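Local coordinates for protein Cif (Cell cycle inhibiting factor) (Escherichia coli, PDB 3EFY) that deamidates a specific glutamine of host NEDD8 to glutamate, shutting down cullin-RING ubiquitin ligases and so arresting the host cell cycle, at the interface of chains A and B. Coordinates in Å, arbitrary orientation; residue numbers count along the deposited sequence, not the author numbering. Chains: chain A/B, Cif (Cell cycle inhibiting factor).

The interface of chains A and B. Residues chain A 19, 23, 27-30; chain B 19, 23, 27-30.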
# COMPACT_ATOMS: atom_id res chain seq x y z
N LYS A 19 3.58 -4.26 -4.07
CA LYS A 19 2.34 -4.23 -3.26
C LYS A 19 1.16 -3.72 -4.11
O LYS A 19 0.03 -4.26 -4.03
CB LYS A 19 2.51 -3.36 -2.02
CG LYS A 19 3.52 -3.92 -1.02
CD LYS A 19 3.58 -3.04 0.23
CE LYS A 19 4.61 -3.57 1.27
NZ LYS A 19 4.89 -2.54 2.36
N ASP A 23 -1.23 -6.85 -3.80
CA ASP A 23 -1.97 -6.90 -2.55
C ASP A 23 -3.47 -7.01 -2.80
O ASP A 23 -4.03 -6.35 -3.67
CB ASP A 23 -1.68 -5.71 -1.68
CG ASP A 23 -0.31 -5.77 -0.99
OD1 ASP A 23 0.44 -6.70 -1.26
OD2 ASP A 23 -0.01 -4.86 -0.20
N PHE A 27 -3.81 -11.53 0.84
CA PHE A 27 -2.41 -11.55 0.45
C PHE A 27 -1.81 -10.16 0.58
O PHE A 27 -2.30 -9.18 -0.02
CB PHE A 27 -2.17 -12.03 -0.99
CG PHE A 27 -0.73 -12.06 -1.35
CD1 PHE A 27 0.10 -13.06 -0.85
CD2 PHE A 27 -0.16 -11.06 -2.11
CE1 PHE A 27 1.45 -13.08 -1.14
CE2 PHE A 27 1.19 -11.08 -2.39
CZ PHE A 27 2.01 -12.09 -1.90
N SER A 28 -0.74 -10.09 1.36
CA SER A 28 0.06 -8.88 1.44
C SER A 28 1.53 -9.24 1.15
O SER A 28 2.16 -10.01 1.86
CB SER A 28 -0.03 -8.20 2.82
OG SER A 28 -1.35 -7.77 3.04
N TYR A 29 2.05 -8.65 0.09
CA TYR A 29 3.43 -8.82 -0.32
C TYR A 29 4.37 -8.32 0.78
O TYR A 29 4.15 -7.26 1.35
CB TYR A 29 3.67 -8.00 -1.60
CG TYR A 29 5.10 -7.94 -2.07
CD1 TYR A 29 5.65 -8.97 -2.84
CD2 TYR A 29 5.94 -6.90 -1.69
CE1 TYR A 29 6.98 -8.92 -3.26
CE2 TYR A 29 7.26 -6.89 -2.08
CZ TYR A 29 7.76 -7.89 -2.85
OH TYR A 29 9.08 -7.87 -3.26
N CYS A 30 5.42 -9.09 1.06
CA CYS A 30 6.43 -8.71 2.01
C CYS A 30 7.80 -9.17 1.46
O CYS A 30 8.16 -10.33 1.54
CB CYS A 30 6.11 -9.32 3.36
SG CYS A 30 7.30 -8.85 4.63
N LYS B 19 -2.11 -0.50 6.81
CA LYS B 19 -0.82 -0.70 6.19
C LYS B 19 0.07 0.54 6.26
O LYS B 19 1.27 0.44 6.51
CB LYS B 19 -0.97 -1.20 4.75
CG LYS B 19 -1.65 -2.57 4.64
CD LYS B 19 -1.74 -3.07 3.21
CE LYS B 19 -0.38 -3.67 2.74
NZ LYS B 19 0.51 -4.63 3.61
N ASP B 23 3.13 -1.07 8.18
CA ASP B 23 4.04 -1.79 7.30
C ASP B 23 5.46 -1.26 7.47
O ASP B 23 5.68 -0.07 7.63
CB ASP B 23 3.62 -1.66 5.83
CG ASP B 23 2.48 -2.58 5.44
OD1 ASP B 23 1.90 -3.25 6.29
OD2 ASP B 23 2.19 -2.65 4.23
N PHE B 27 7.58 -6.72 7.84
CA PHE B 27 6.20 -6.95 8.30
C PHE B 27 5.23 -6.24 7.36
O PHE B 27 5.34 -5.03 7.16
CB PHE B 27 5.93 -6.39 9.70
CG PHE B 27 4.50 -6.53 10.12
CD1 PHE B 27 3.97 -7.81 10.35
CD2 PHE B 27 3.66 -5.43 10.20
CE1 PHE B 27 2.65 -7.99 10.69
CE2 PHE B 27 2.33 -5.60 10.48
CZ PHE B 27 1.80 -6.87 10.77
N SER B 28 4.28 -7.00 6.82
CA SER B 28 3.21 -6.44 6.02
C SER B 28 1.88 -6.84 6.61
O SER B 28 1.55 -8.05 6.73
CB SER B 28 3.26 -6.92 4.56
OG SER B 28 4.45 -6.47 4.01
N TYR B 29 1.13 -5.85 7.00
CA TYR B 29 -0.22 -6.04 7.52
C TYR B 29 -1.14 -6.69 6.49
O TYR B 29 -1.12 -6.29 5.32
CB TYR B 29 -0.77 -4.70 7.99
CG TYR B 29 -2.24 -4.74 8.40
CD1 TYR B 29 -2.60 -5.03 9.70
CD2 TYR B 29 -3.25 -4.59 7.48
CE1 TYR B 29 -3.94 -5.05 10.08
CE2 TYR B 29 -4.59 -4.62 7.86
CZ TYR B 29 -4.93 -4.90 9.15
OH TYR B 29 -6.28 -4.96 9.51
N CYS B 30 -1.90 -7.70 6.93
CA CYS B 30 -2.89 -8.42 6.11
C CYS B 30 -4.11 -8.69 6.98
O CYS B 30 -4.06 -9.52 7.91
CB CYS B 30 -2.30 -9.72 5.59
SG CYS B 30 -3.47 -10.51 4.47
O HOH W 1 1.88 -5.50 1.51
O HOH W 2 6.35 -4.46 4.30
O HOH W 3 2.50 -0.56 2.64
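This is a two-fold symmetric, mostly polar patch of a homodimer interface, where a short loop of each chain packs against its twin and helps hold the two copies together in the deposited assembly, which may or may not be the form present in the cell. At its centre each serine hydroxyl donates to the backbone carbonyl of the opposite tyrosine, a reciprocal pair. A:Ser28 OG donates to B:Tyr29 O at 2.7 Å, and B:Ser28 OG returns the bond to A:Tyr29 O at 2.8 Å. Each OG is anti to the serine's own carbonyl carbon (chi1 -64° in A) and meets the opposite tyrosine carbonyl from above its plane. A:Ser28 CB and B:Ser28 CB sit 3.9 Å apart, and each cysteine CB lies alongside the opposite serine.

Over this pair the lysines and aspartates meet tip to tip, and here the symmetry breaks. A:Lys19 runs out extended beyond CG, and its NZ reaches B:Asp23 OD2 across the interface at 3.3 Å, from above the carboxylate plane. B:Lys19 instead bends at chi3 (79°) and chi4 (44°), folding its ammonium back to its own chain: NZ takes the syn lone pair of B:Asp23 OD2 at 2.7 Å and an in-plane lone pair of B:Tyr29 O. B:Asp23 OD2 is thus gripped by both lysines. A:Asp23 OD2 lies against B:Lys19 CE, with B:Lys19 NZ farther off at 3.8 Å in a looser salt bridge; water 1 links the two groups and also touches A:Tyr29 O. Water 2 joins A:Lys19 NZ to B:Ser28 OG and B:Phe27 O.

A:Asp23 OD1 accepts the backbone N-H of A:Tyr29 at 2.9 Å, tying the loop back on itself and fixing the carboxylate; chain B does the same. In this C-terminal, catalytic part of Cif, A:Lys19 projects from helix 10-22, A:Asp23 follows it, and residues 27-30 lead to the 3-10 helix 31-33; the contact's centre lies about 16 Å from catalytic A:Cys10, at the start of helix 10-22.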